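Local atomic coordinates of solute binding protein MsmE (Bacillus subtilis subsp. subtilis str. 168, PDB entry 4R6H), a protein that binds melibiose, raffinose and stachyose as the extracellular solute receptor of an ABC transporter that imports these sugars. Residues Tyr136-Ala141 with Lys337-Ala342. Sequence-based numbering, arbitrary orientation.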
ATOM      1  N   TYR A 136      -1.456  -4.149 -15.991  1.00 17.41           N
ATOM      2  CA  TYR A 136      -0.431  -3.130 -16.207  1.00 18.11           C
ATOM      3  C   TYR A 136      -0.357  -2.260 -14.973  1.00 17.62           C
ATOM      4  O   TYR A 136      -1.370  -1.668 -14.558  1.00 16.75           O
ATOM      5  CB  TYR A 136      -0.781  -2.273 -17.447  1.00 17.89           C
ATOM      6  CG  TYR A 136       0.042  -1.011 -17.520  1.00 17.46           C
ATOM      7  CD1 TYR A 136       1.400  -1.047 -17.793  1.00 19.92           C
ATOM      8  CD2 TYR A 136      -0.535   0.211 -17.212  1.00 17.94           C
ATOM      9  CE1 TYR A 136       2.144   0.113 -17.799  1.00 19.55           C
ATOM     10  CE2 TYR A 136       0.190   1.379 -17.229  1.00 17.80           C
ATOM     11  CZ  TYR A 136       1.546   1.313 -17.518  1.00 19.00           C
ATOM     12  OH  TYR A 136       2.284   2.489 -17.531  1.00 18.90           O
ATOM     13  N   PRO A 137       0.831  -2.166 -14.359  1.00 16.28           N
ATOM     14  CA  PRO A 137       1.000  -1.322 -13.182  1.00 16.96           C
ATOM     15  C   PRO A 137       1.238   0.144 -13.509  1.00 16.66           C
ATOM     16  O   PRO A 137       2.287   0.509 -14.037  1.00 19.17           O
ATOM     17  CB  PRO A 137       2.219  -1.940 -12.488  1.00 17.54           C
ATOM     18  CG  PRO A 137       3.039  -2.443 -13.648  1.00 19.77           C
ATOM     19  CD  PRO A 137       2.062  -2.906 -14.702  1.00 17.85           C
ATOM     20  N   ILE A 138       0.272   0.985 -13.223  1.00 15.03           N
ATOM     21  CA  ILE A 138       0.436   2.406 -13.445  1.00 17.21           C
ATOM     22  C   ILE A 138       1.586   2.923 -12.548  1.00 18.39           C
ATOM     23  O   ILE A 138       2.371   3.790 -12.912  1.00 18.85           O
ATOM     24  CB  ILE A 138      -0.871   3.132 -13.133  1.00 17.25           C
ATOM     25  CG1 ILE A 138      -1.901   2.829 -14.209  1.00 18.42           C
ATOM     26  CG2 ILE A 138      -0.664   4.629 -12.883  1.00 18.55           C
ATOM     27  CD1 ILE A 138      -3.303   3.261 -13.854  1.00 21.75           C
ATOM     28  N   ASN A 139       1.673   2.359 -11.363  1.00 16.47           N
ATOM     29  CA  ASN A 139       2.636   2.796 -10.365  1.00 17.16           C
ATOM     30  C   ASN A 139       2.929   1.629  -9.453  1.00 18.19           C
ATOM     31  O   ASN A 139       2.548   0.484  -9.757  1.00 19.18           O
ATOM     32  CB  ASN A 139       2.156   4.019  -9.577  1.00 17.22           C
ATOM     33  CG  ASN A 139       0.880   3.784  -8.837  1.00 16.87           C
ATOM     34  OD1 ASN A 139       0.319   2.684  -8.849  1.00 17.67           O
ATOM     35  ND2 ASN A 139       0.421   4.810  -8.113  1.00 17.12           N
ATOM     36  N   GLN A 140       3.600   1.884  -8.339  1.00 17.89           N
ATOM     37  CA  GLN A 140       3.817   0.848  -7.357  1.00 17.69           C
ATOM     38  C   GLN A 140       3.973   1.458  -5.985  1.00 17.74           C
ATOM     39  O   GLN A 140       4.484   2.558  -5.864  1.00 20.60           O
ATOM     40  CB  GLN A 140       5.071   0.058  -7.686  1.00 21.64           C
ATOM     41  CG  GLN A 140       6.304   0.900  -7.896  1.00 18.87           C
ATOM     42  CD  GLN A 140       7.542   0.052  -8.142  1.00 21.79           C
ATOM     43  OE1 GLN A 140       7.944  -0.748  -7.256  1.00 22.68           O
ATOM     44  NE2 GLN A 140       8.135   0.204  -9.311  1.00 21.28           N
ATOM     45  N   ALA A 141       3.566   0.707  -4.983  1.00 18.92           N
ATOM     46  CA  ALA A 141       3.647   1.153  -3.612  1.00 17.65           C
ATOM     47  C   ALA A 141       4.853   0.521  -2.940  1.00 18.97           C
ATOM     48  O   ALA A 141       5.110  -0.687  -3.136  1.00 18.71           O
ATOM     49  CB  ALA A 141       2.404   0.764  -2.832  1.00 17.70           C
ATOM     50  N   LYS A 337       5.208   8.605 -16.965  1.00 16.83           N
ATOM     51  CA  LYS A 337       5.855   9.524 -16.019  1.00 16.91           C
ATOM     52  C   LYS A 337       4.847  10.504 -15.437  1.00 19.59           C
ATOM     53  O   LYS A 337       4.770  10.728 -14.214  1.00 18.59           O
ATOM     54  CB  LYS A 337       7.015  10.264 -16.714  1.00 17.65           C
ATOM     55  CG  LYS A 337       7.797  11.229 -15.833  1.00 19.51           C
ATOM     56  CD  LYS A 337       8.936  11.830 -16.645  1.00 21.57           C
ATOM     57  CE  LYS A 337       9.852  12.710 -15.820  1.00 24.31           C
ATOM     58  NZ  LYS A 337       9.224  13.987 -15.414  1.00 25.70           N
ATOM     59  N   GLN A 338       4.020  11.082 -16.315  1.00 17.91           N
ATOM     60  CA  GLN A 338       2.993  12.007 -15.899  1.00 19.23           C
ATOM     61  C   GLN A 338       2.002  11.400 -14.913  1.00 17.90           C
ATOM     62  O   GLN A 338       1.701  11.953 -13.839  1.00 18.77           O
ATOM     63  CB  GLN A 338       2.303  12.599 -17.128  1.00 23.22           C
ATOM     64  CG  GLN A 338       1.252  13.620 -16.805  1.00 25.78           C
ATOM     65  CD  GLN A 338       0.606  14.170 -18.060  1.00 28.40           C
ATOM     66  OE1 GLN A 338       1.028  13.853 -19.159  1.00 33.86           O
ATOM     67  NE2 GLN A 338      -0.447  14.947 -17.882  1.00 32.73           N
ATOM     68  N   MET A 339       1.479  10.229 -15.271  1.00 17.93           N
ATOM     69  CA  MET A 339       0.526   9.577 -14.389  1.00 16.24           C
ATOM     70  C   MET A 339       1.157   9.206 -13.041  1.00 16.46           C
ATOM     71  O   MET A 339       0.575   9.456 -12.003  1.00 17.64           O
ATOM     72  CB  MET A 339      -0.092   8.370 -15.068  1.00 18.38           C
ATOM     73  CG  MET A 339      -1.265   7.753 -14.356  1.00 17.52           C
ATOM     74  SD  MET A 339      -2.760   8.787 -14.371  1.00 19.50           S
ATOM     75  CE  MET A 339      -2.830   9.399 -12.689  1.00 18.01           C
ATOM     76  N   ALA A 340       2.365   8.630 -13.067  1.00 14.79           N
ATOM     77  CA  ALA A 340       3.027   8.261 -11.824  1.00 16.22           C
ATOM     78  C   ALA A 340       3.272   9.457 -10.919  1.00 14.59           C
ATOM     79  O   ALA A 340       2.997   9.400  -9.709  1.00 17.03           O
ATOM     80  CB  ALA A 340       4.321   7.510 -12.125  1.00 17.62           C
ATOM     81  N   GLU A 341       3.751  10.552 -11.494  1.00 16.33           N
ATOM     82  CA  GLU A 341       3.958  11.742 -10.682  1.00 18.47           C
ATOM     83  C   GLU A 341       2.687  12.260  -9.995  1.00 18.27           C
ATOM     84  O   GLU A 341       2.707  12.721  -8.859  1.00 18.02           O
ATOM     85  CB  GLU A 341       4.611  12.835 -11.531  1.00 18.02           C
ATOM     86  CG  GLU A 341       6.071  12.512 -11.808  1.00 18.65           C
ATOM     87  CD  GLU A 341       6.789  13.468 -12.747  1.00 21.40           C
ATOM     88  OE1 GLU A 341       6.212  14.506 -13.134  1.00 25.75           O
ATOM     89  OE2 GLU A 341       7.951  13.167 -13.103  1.00 19.60           O
ATOM     90  N   ALA A 342       1.561  12.168 -10.672  1.00 16.23           N
ATOM     91  CA  ALA A 342       0.287  12.559 -10.071  1.00 15.89           C
ATOM     92  C   ALA A 342      -0.090  11.733  -8.848  1.00 17.64           C
ATOM     93  O   ALA A 342      -0.800  12.193  -7.973  1.00 19.54           O
ATOM     94  CB  ALA A 342      -0.807  12.495 -11.102  1.00 19.78           C
TER
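Ile138 and Met339 show how a helix can rest against a connecting segment through a single apolar touch while polar links form beside it. The methyl CG2 of Ile138 meets CG of Met339 at 3.5 Å, and the two side chains cross at a slant. Ile138 sends this branch toward the helix by holding CG2 anti to its backbone N, whereas CG1 lies beside that nitrogen (chi1 -72°). Met339 also runs anti to its own N (chi1 -170°), which brings its CG methylene to Ile138; the bend at chi2 turns the sulfur away, to 4.9 Å between SD and Ile138 CG2. The Met339 side chain also packs on Met330 of helix 320-331. More loosely, CB of Ala340 lies 4.3 Å from the carbonyl O of Ile138.

No hydrogen bond passes directly between 136-141 and 337-342. The polar link is indirect: ND2 of Asn139 bonds to OG1 of Thr343, which also bonds to O of Ala340, so Thr343 bridges the two segments. The amide's other end, OD1, is held by N of Tyr309, so both ends of the group are fixed.

Away from the interface, NZ of Lys337 forms a salt bridge one helical turn along with OE2 of Glu341, at 2.8 Å, from the syn side but 20° out of the carboxylate plane. That oxygen has a second partner in N of Asp355.

Residues 136-141 leave the small antiparallel sheet at strand 136-137 and enter the larger mixed sheet at strand 141-148, with helix 333-343 packed alongside, consistent with one of the chain crossings between the two lobes of the solute-binding protein fold.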